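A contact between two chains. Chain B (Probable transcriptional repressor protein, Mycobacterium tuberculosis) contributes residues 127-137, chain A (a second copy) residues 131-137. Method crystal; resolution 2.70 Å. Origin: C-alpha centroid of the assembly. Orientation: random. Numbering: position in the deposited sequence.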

# COMPACT_ATOMS: atom_id res chain seq x y z
N PRO B 127 -11.69 13.32 7.10
CA PRO B 127 -11.42 14.14 5.91
C PRO B 127 -10.07 14.84 6.02
O PRO B 127 -9.29 14.83 5.07
CB PRO B 127 -12.55 15.17 5.95
CG PRO B 127 -13.66 14.49 6.66
CD PRO B 127 -13.01 13.60 7.69
N ARG B 128 -9.81 15.42 7.19
CA ARG B 128 -8.56 16.10 7.46
C ARG B 128 -7.38 15.16 7.24
O ARG B 128 -6.49 15.43 6.44
CB ARG B 128 -8.55 16.63 8.90
CG ARG B 128 -7.32 17.44 9.29
CD ARG B 128 -7.38 17.84 10.76
NE ARG B 128 -7.29 16.68 11.64
CZ ARG B 128 -7.63 16.69 12.93
NH1 ARG B 128 -8.09 17.80 13.49
NH2 ARG B 128 -7.51 15.58 13.65
N VAL B 129 -7.40 14.03 7.95
CA VAL B 129 -6.32 13.06 7.90
C VAL B 129 -6.15 12.47 6.50
O VAL B 129 -5.04 12.29 6.02
CB VAL B 129 -6.54 11.92 8.90
CG1 VAL B 129 -5.46 10.85 8.74
CG2 VAL B 129 -6.56 12.46 10.32
N ARG B 130 -7.27 12.15 5.86
CA ARG B 130 -7.25 11.60 4.51
C ARG B 130 -6.49 12.54 3.60
O ARG B 130 -5.52 12.15 2.93
CB ARG B 130 -8.67 11.41 3.99
CG ARG B 130 -8.74 10.59 2.70
CD ARG B 130 -10.01 10.91 1.92
NE ARG B 130 -9.94 12.23 1.30
CZ ARG B 130 -9.47 12.45 0.08
NH1 ARG B 130 -9.02 11.44 -0.66
NH2 ARG B 130 -9.44 13.68 -0.41
N ARG B 131 -6.92 13.80 3.56
CA ARG B 131 -6.31 14.80 2.71
C ARG B 131 -4.82 14.94 3.00
O ARG B 131 -4.01 15.07 2.09
CB ARG B 131 -7.01 16.15 2.89
CG ARG B 131 -6.52 17.24 1.96
CD ARG B 131 -7.30 18.53 2.20
NE ARG B 131 -8.73 18.28 2.32
CZ ARG B 131 -9.40 18.25 3.48
NH1 ARG B 131 -8.76 18.47 4.62
NH2 ARG B 131 -10.70 18.02 3.49
N ASP B 132 -4.46 14.90 4.28
CA ASP B 132 -3.06 14.94 4.69
C ASP B 132 -2.28 13.79 4.06
O ASP B 132 -1.27 14.00 3.38
CB ASP B 132 -2.93 14.89 6.21
CG ASP B 132 -3.10 16.25 6.86
OD1 ASP B 132 -2.58 17.25 6.30
OD2 ASP B 132 -3.75 16.33 7.92
N ILE B 133 -2.75 12.57 4.29
CA ILE B 133 -2.11 11.37 3.75
C ILE B 133 -1.95 11.47 2.24
O ILE B 133 -0.87 11.23 1.70
CB ILE B 133 -2.90 10.10 4.10
CG1 ILE B 133 -2.98 9.92 5.62
CG2 ILE B 133 -2.28 8.88 3.43
CD1 ILE B 133 -3.83 8.74 6.06
N ALA B 134 -3.04 11.82 1.56
CA ALA B 134 -3.02 11.98 0.11
C ALA B 134 -2.02 13.07 -0.29
O ALA B 134 -1.23 12.89 -1.21
CB ALA B 134 -4.41 12.31 -0.41
N ASN B 135 -2.07 14.20 0.42
CA ASN B 135 -1.11 15.28 0.18
C ASN B 135 0.31 14.79 0.42
O ASN B 135 1.25 15.25 -0.23
CB ASN B 135 -1.42 16.48 1.07
CG ASN B 135 -2.68 17.21 0.65
OD1 ASN B 135 -3.09 17.15 -0.51
ND2 ASN B 135 -3.30 17.92 1.59
N LEU B 136 0.46 13.87 1.37
CA LEU B 136 1.76 13.29 1.67
C LEU B 136 2.22 12.43 0.50
O LEU B 136 3.40 12.46 0.12
CB LEU B 136 1.68 12.45 2.94
CG LEU B 136 3.01 12.02 3.56
CD1 LEU B 136 3.82 13.23 3.98
CD2 LEU B 136 2.77 11.10 4.74
N GLY B 137 1.29 11.67 -0.08
CA GLY B 137 1.58 10.83 -1.22
C GLY B 137 1.95 11.64 -2.45
O GLY B 137 2.96 11.36 -3.10
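Chain A 131-137: RDIANLG

When two helices cross steeply, they can share only a short length of surface, and the contact depends on a few side chains placed near the crossing point. The pairing of two copies of this probable transcriptional repressor from Mycobacterium tuberculosis illustrates the principle. Residues 131-137 of chain A form a helix, as do residues 127-137 of chain B, and both helices extend beyond these stretches. Each has the regular i to i+4 backbone ladder; in chain A it includes the bond from Leu A136 N to Asp A132 O at 2.8 Å and that from Gly A137 N to Ile A133 O at 3.0 Å. Every contact within 4.5 Å across the stretches is made by side-chain atoms.

The chain A helix lies across its partner at a signed crossing angle of -106°, so the two N-to-C directions are closer to perpendicular than to parallel or antiparallel. The axes approach to 10.7 Å, a separation that leaves room for side chains between the backbones. Ile A133 lies over Ile B133, their CA atoms 7.8 Å apart, while the CA of Asp A132 is 7.0 Å from that of Val B129. Together the stretches bury 253 Å², both sides summed.

Apolar packing centres on the same isoleucine from each copy. CG1 of Ile A133 meets CG1 of Ile B133 at 3.9 Å. Both side chains adopt the m, t rotamer, although CA-to-CB points toward the other stretch in Ile B133 and sideways in Ile A133, whose end nevertheless comes nearer. Each isoleucine also meets the leucine three residues further along in the other chain: Leu A136 CD2 lies 3.8 Å from Ile B133 CD1, and Leu B136 CD2 lies 4.3 Å from Ile A133 CD1. The exchange is therefore reciprocal, but looser on one side.

No polar bond crosses the contact, although a carboxylate is packed into it. The CA-to-CB bond of Asp A132 points toward chain B, and its OD2 sits 3.3 Å from CG2 of Val B129, placing a carboxylate oxygen against a methyl group. The same OD2 is 4.5 Å from NH2 of Arg B128, whose CA-to-CB bond points sideways, with chi1 and chi2 both t, and whose end comes nearer to chain A. These opposite charges are near enough for electrostatic attraction but too far apart for a salt bridge. The isoleucines and leucines thus form one patch of the contact and Val B129 with Asp A132 another, in which the closest approach is between a methyl and a carboxylate oxygen; the oppositely charged Arg B128 stands further off.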

# COMPACT_ATOMS: atom_id res chain seq x y z
N ARG A 131 1.10 9.62 13.81
CA ARG A 131 0.24 9.00 14.80
C ARG A 131 -1.10 8.61 14.18
O ARG A 131 -1.54 7.47 14.32
CB ARG A 131 0.03 9.94 15.99
CG ARG A 131 -1.03 9.46 16.97
CD ARG A 131 -2.19 10.43 17.05
NE ARG A 131 -2.02 11.40 18.12
CZ ARG A 131 -2.44 11.21 19.37
NH1 ARG A 131 -3.06 10.09 19.70
NH2 ARG A 131 -2.24 12.15 20.29
N ASP A 132 -1.73 9.55 13.49
CA ASP A 132 -3.02 9.29 12.85
C ASP A 132 -2.94 8.09 11.90
O ASP A 132 -3.82 7.23 11.92
CB ASP A 132 -3.53 10.52 12.10
CG ASP A 132 -4.14 11.56 13.03
OD1 ASP A 132 -4.54 11.19 14.16
OD2 ASP A 132 -4.22 12.74 12.63
N ILE A 133 -1.90 8.05 11.08
CA ILE A 133 -1.72 6.94 10.15
C ILE A 133 -1.54 5.62 10.90
O ILE A 133 -2.16 4.61 10.57
CB ILE A 133 -0.51 7.15 9.22
CG1 ILE A 133 -0.69 8.43 8.40
CG2 ILE A 133 -0.33 5.95 8.31
CD1 ILE A 133 0.45 8.68 7.41
N ALA A 134 -0.68 5.63 11.92
CA ALA A 134 -0.44 4.44 12.73
C ALA A 134 -1.72 4.02 13.44
O ALA A 134 -2.03 2.83 13.52
CB ALA A 134 0.66 4.69 13.74
N ASN A 135 -2.47 5.00 13.95
CA ASN A 135 -3.76 4.74 14.56
C ASN A 135 -4.71 4.11 13.56
O ASN A 135 -5.51 3.24 13.90
CB ASN A 135 -4.36 6.04 15.11
CG ASN A 135 -3.67 6.51 16.37
OD1 ASN A 135 -2.70 5.91 16.82
ND2 ASN A 135 -4.18 7.60 16.94
N LEU A 136 -4.62 4.57 12.31
CA LEU A 136 -5.45 4.04 11.24
C LEU A 136 -5.19 2.56 11.05
O LEU A 136 -6.10 1.73 11.16
CB LEU A 136 -5.17 4.81 9.95
CG LEU A 136 -6.39 5.34 9.19
CD1 LEU A 136 -7.38 5.99 10.15
CD2 LEU A 136 -5.95 6.32 8.11
N GLY A 137 -3.94 2.21 10.76
CA GLY A 137 -3.55 0.82 10.60
C GLY A 137 -3.80 0.05 11.88
O GLY A 137 -4.19 -1.12 11.86